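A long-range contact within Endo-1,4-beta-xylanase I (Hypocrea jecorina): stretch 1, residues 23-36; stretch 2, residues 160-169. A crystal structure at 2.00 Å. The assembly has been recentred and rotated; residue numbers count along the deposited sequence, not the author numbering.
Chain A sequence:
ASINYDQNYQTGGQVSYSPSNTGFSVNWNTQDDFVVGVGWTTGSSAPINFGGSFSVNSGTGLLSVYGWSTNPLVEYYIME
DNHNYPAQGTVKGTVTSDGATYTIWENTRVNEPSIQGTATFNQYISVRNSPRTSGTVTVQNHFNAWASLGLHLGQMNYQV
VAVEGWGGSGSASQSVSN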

# COMPACT_ATOMS: atom_id res chain seq x y z
N GLY A 23 17.54 -16.26 14.37
CA GLY A 23 17.29 -15.93 12.98
C GLY A 23 15.89 -16.27 12.52
O GLY A 23 14.92 -16.20 13.28
N PHE A 24 15.79 -16.61 11.24
CA PHE A 24 14.51 -16.95 10.65
C PHE A 24 14.67 -17.70 9.35
O PHE A 24 15.75 -17.73 8.74
N SER A 25 13.55 -18.26 8.90
CA SER A 25 13.49 -19.05 7.69
C SER A 25 12.20 -18.67 6.99
O SER A 25 11.21 -18.31 7.63
N VAL A 26 12.23 -18.65 5.66
CA VAL A 26 11.06 -18.34 4.85
C VAL A 26 11.09 -19.03 3.51
O VAL A 26 12.14 -19.18 2.91
N ASN A 27 9.92 -19.52 3.12
CA ASN A 27 9.71 -20.18 1.83
C ASN A 27 8.46 -19.47 1.35
O ASN A 27 7.52 -19.28 2.13
N TRP A 28 8.45 -19.04 0.10
CA TRP A 28 7.29 -18.32 -0.40
C TRP A 28 6.98 -18.63 -1.85
O TRP A 28 7.82 -19.13 -2.59
N ASN A 29 5.74 -18.35 -2.24
CA ASN A 29 5.22 -18.53 -3.59
C ASN A 29 3.96 -17.67 -3.60
O ASN A 29 2.84 -18.16 -3.46
N THR A 30 4.16 -16.36 -3.75
CA THR A 30 3.05 -15.43 -3.69
C THR A 30 3.12 -14.26 -4.68
O THR A 30 4.18 -13.94 -5.22
N GLN A 31 1.96 -13.65 -4.92
CA GLN A 31 1.85 -12.49 -5.80
C GLN A 31 1.82 -11.25 -4.93
O GLN A 31 2.05 -10.14 -5.40
N ASP A 32 1.55 -11.46 -3.64
CA ASP A 32 1.44 -10.37 -2.68
C ASP A 32 2.67 -10.12 -1.80
O ASP A 32 3.34 -11.05 -1.37
N ASP A 33 2.88 -8.84 -1.50
CA ASP A 33 3.99 -8.37 -0.69
C ASP A 33 3.92 -8.86 0.75
O ASP A 33 2.84 -8.95 1.34
N PHE A 34 5.09 -9.15 1.30
CA PHE A 34 5.23 -9.61 2.67
C PHE A 34 6.61 -9.16 3.15
O PHE A 34 7.56 -9.06 2.37
N VAL A 35 6.70 -8.83 4.44
CA VAL A 35 7.95 -8.41 5.04
C VAL A 35 8.12 -9.21 6.33
O VAL A 35 7.40 -8.98 7.30
N VAL A 36 9.06 -10.16 6.33
CA VAL A 36 9.30 -10.97 7.53
C VAL A 36 10.77 -10.93 7.91
O VAL A 36 11.64 -10.82 7.05
N VAL A 160 14.96 -4.54 11.92
CA VAL A 160 15.11 -5.97 11.68
C VAL A 160 15.89 -6.26 10.41
O VAL A 160 16.24 -5.35 9.68
N VAL A 161 16.22 -7.53 10.22
CA VAL A 161 16.87 -8.01 9.02
C VAL A 161 15.67 -8.71 8.39
O VAL A 161 15.14 -9.66 8.97
N ALA A 162 15.20 -8.21 7.26
CA ALA A 162 14.02 -8.78 6.63
C ALA A 162 14.15 -9.19 5.17
O ALA A 162 15.05 -8.76 4.44
N VAL A 163 13.26 -10.09 4.77
CA VAL A 163 13.18 -10.58 3.40
C VAL A 163 11.82 -10.08 2.96
O VAL A 163 10.85 -10.16 3.71
N GLU A 164 11.76 -9.50 1.77
CA GLU A 164 10.50 -8.97 1.25
C GLU A 164 10.36 -9.41 -0.19
O GLU A 164 11.34 -9.49 -0.92
N GLY A 165 9.14 -9.75 -0.59
CA GLY A 165 8.94 -10.19 -1.96
C GLY A 165 7.51 -10.22 -2.45
O GLY A 165 6.57 -9.94 -1.70
N TRP A 166 7.38 -10.54 -3.73
CA TRP A 166 6.09 -10.63 -4.41
C TRP A 166 6.34 -11.08 -5.84
O TRP A 166 7.47 -11.04 -6.34
N GLY A 167 5.27 -11.55 -6.49
CA GLY A 167 5.35 -11.99 -7.87
C GLY A 167 6.10 -13.27 -8.17
O GLY A 167 6.45 -13.52 -9.33
N GLY A 168 6.34 -14.10 -7.16
CA GLY A 168 7.05 -15.34 -7.42
C GLY A 168 7.35 -16.18 -6.20
O GLY A 168 6.71 -16.05 -5.15
N SER A 169 8.36 -17.04 -6.33
CA SER A 169 8.77 -17.93 -5.25
C SER A 169 10.26 -17.79 -4.90
O SER A 169 11.04 -17.15 -5.63

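The two stretches, at least 125 residues apart in sequence, bury 885 Å² between them. Asn29-Thr30 and Phe34-Val36 pair antiparallel with stretch 2, while Phe24, Val26 and Trp28 reach Val163 through their side chains. Two sets of backbone hydrogen bonds secure the pairing: Thr30 N to Gly168 O and Gly168 N to Thr30 O, both 2.9 Å, and Val36 N to Val163 O (3.2 Å) with Val163 N to Val36 O (2.9 Å). The bonds from Phe34 N to Gly165 O and from Gly165 N to Phe34 O are weak, each 3.4 Å long.

The chief bump is Val163, a t rotamer that loses more area to the contact than any other residue here. It projects from the same face of the sheet as Phe34 and Val36, into a hollow lined by aromatic and aliphatic groups of stretch 1. CG2 meets the ring edge of Phe24 (p), 3.7 Å from CE2, while CG1 lies 3.9 Å from CZ3 of Trp28 (p) and 4.4 Å from CE2 of Phe34 (p). Val26, with chi1 between wells at -110°, adds CG2 at 4.3 Å from Val163 CB. Phe24 also reaches along the strand to Val161, also t, its CE1 4.3 Å from CG1.

Further along, glycine supplies the hollow. The Phe34 ring lies with one face over Gly165 N, and its CD1 is 3.2 Å from Gly165 O. A CB on Gly165 would sit only 3.4 Å from Phe34 CE1 and 3.6 Å from Trp28 NE1, so the bare backbone makes room for both rings. The CB of Trp28 points sideways, but the indole swings closer: its edge meets Gly168 O, 3.3 Å from CD1, and one face covers the Ser169 backbone.

On the other face, Val35 (t) packs CG1 against Ala162 CB at 3.9 Å and CG2 against Glu164 CD at 3.7 Å. Glu164 is extended (t, t), bringing its carboxylate to that of Asp33 (t), with OD1 and OE2 only 2.9 Å apart. These like-charged groups are both acceptors as modelled, and the coordinates alone do not settle whether a proton is shared. Asp33 OD1 also approaches Trp166 (p), 3.4 Å from CE3.

Towards the turn, Gln31 (m, m) starts away from stretch 2 but curls back to place OE1 3.5 Å from Gly167 CA. Thr30 OG1 instead accepts a 2.9 Å hydrogen bond from Asp32 N within its own stretch. Next to the Thr30-Gly168 pair, Asn29 (t) and Ser169 (p) lie side by side on the same face as Val35 and Glu164, Asn29 OD1 to Ser169 CB 3.9 Å.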

# COMPACT_ATOMS: atom_id res chain seq x y z
CB PHE A 24 13.66 -15.69 10.42
CG PHE A 24 14.20 -14.77 9.36
CD1 PHE A 24 15.21 -13.86 9.66
CD2 PHE A 24 13.71 -14.84 8.06
CE1 PHE A 24 15.73 -13.03 8.68
CE2 PHE A 24 14.22 -14.01 7.07
CZ PHE A 24 15.24 -13.10 7.38
CB SER A 25 13.48 -20.53 8.06
OG SER A 25 13.46 -21.36 6.92
CB VAL A 26 10.86 -16.82 4.57
CG1 VAL A 26 9.67 -16.31 5.34
CG2 VAL A 26 12.12 -16.03 4.88
CB ASN A 27 9.40 -21.67 2.01
CG ASN A 27 10.65 -22.50 2.20
OD1 ASN A 27 11.39 -22.73 1.25
ND2 ASN A 27 10.88 -22.96 3.42
CB TRP A 28 7.44 -16.80 -0.18
CG TRP A 28 8.49 -16.12 -1.07
CD1 TRP A 28 8.27 -15.56 -2.30
CD2 TRP A 28 9.90 -15.96 -0.81
NE1 TRP A 28 9.45 -15.08 -2.82
CE2 TRP A 28 10.46 -15.31 -1.93
CE3 TRP A 28 10.73 -16.30 0.26
CZ2 TRP A 28 11.83 -15.00 -2.01
CZ3 TRP A 28 12.09 -16.00 0.18
CH2 TRP A 28 12.62 -15.35 -0.96
CB ASN A 29 4.89 -19.99 -3.87
CG ASN A 29 4.59 -20.24 -5.34
OD1 ASN A 29 4.64 -19.33 -6.16
ND2 ASN A 29 4.29 -21.49 -5.68
CB THR A 30 2.92 -14.88 -2.26
OG1 THR A 30 1.84 -13.95 -2.18
CG2 THR A 30 4.20 -14.18 -1.83
CB GLN A 31 0.55 -12.54 -6.61
CG GLN A 31 0.55 -13.51 -7.78
CD GLN A 31 1.41 -13.03 -8.94
OE1 GLN A 31 2.48 -13.58 -9.20
NE2 GLN A 31 0.94 -12.00 -9.64
CB ASP A 32 0.21 -10.57 -1.80
CG ASP A 32 -1.06 -10.75 -2.60
OD1 ASP A 32 -1.33 -9.94 -3.51
OD2 ASP A 32 -1.79 -11.71 -2.32
CB ASP A 33 4.03 -6.83 -0.71
CG ASP A 33 5.23 -6.25 0.04
OD1 ASP A 33 6.34 -6.82 -0.07
OD2 ASP A 33 5.06 -5.22 0.74
CB PHE A 34 5.13 -11.13 2.73
CG PHE A 34 6.24 -11.85 2.02
CD1 PHE A 34 6.17 -12.11 0.67
CD2 PHE A 34 7.37 -12.27 2.72
CE1 PHE A 34 7.21 -12.76 -0.00
CE2 PHE A 34 8.42 -12.92 2.06
CZ PHE A 34 8.34 -13.16 0.70
CB VAL A 35 7.94 -6.90 5.41
CG1 VAL A 35 9.33 -6.47 5.88
CG2 VAL A 35 7.47 -6.06 4.25
CB VAL A 36 8.92 -12.45 7.33
CG1 VAL A 36 7.44 -12.61 7.06
CG2 VAL A 36 9.77 -13.06 6.22
CB VAL A 160 13.71 -6.67 11.54
CG1 VAL A 160 12.93 -6.61 12.86
CG2 VAL A 160 12.91 -6.02 10.42
CB VAL A 161 17.95 -9.05 9.34
CG1 VAL A 161 18.42 -9.74 8.07
CG2 VAL A 161 19.12 -8.38 10.03
CB ALA A 162 12.85 -7.81 6.80
CB VAL A 163 13.22 -12.12 3.33
CG1 VAL A 163 12.85 -12.59 1.94
CG2 VAL A 163 14.60 -12.63 3.69
CB GLU A 164 10.48 -7.44 1.36
CG GLU A 164 9.28 -6.76 0.68
CD GLU A 164 9.14 -5.28 1.04
OE1 GLU A 164 10.06 -4.71 1.66
OE2 GLU A 164 8.09 -4.67 0.69
CB TRP A 166 5.36 -9.28 -4.40
CG TRP A 166 6.05 -8.16 -5.16
CD1 TRP A 166 5.93 -7.88 -6.50
CD2 TRP A 166 6.87 -7.12 -4.61
NE1 TRP A 166 6.61 -6.73 -6.81
CE2 TRP A 166 7.20 -6.24 -5.67
CE3 TRP A 166 7.36 -6.85 -3.33
CZ2 TRP A 166 8.00 -5.11 -5.48
CZ3 TRP A 166 8.15 -5.72 -3.14
CH2 TRP A 166 8.46 -4.86 -4.21
CB SER A 169 8.46 -19.38 -5.62
OG SER A 169 9.15 -19.78 -6.79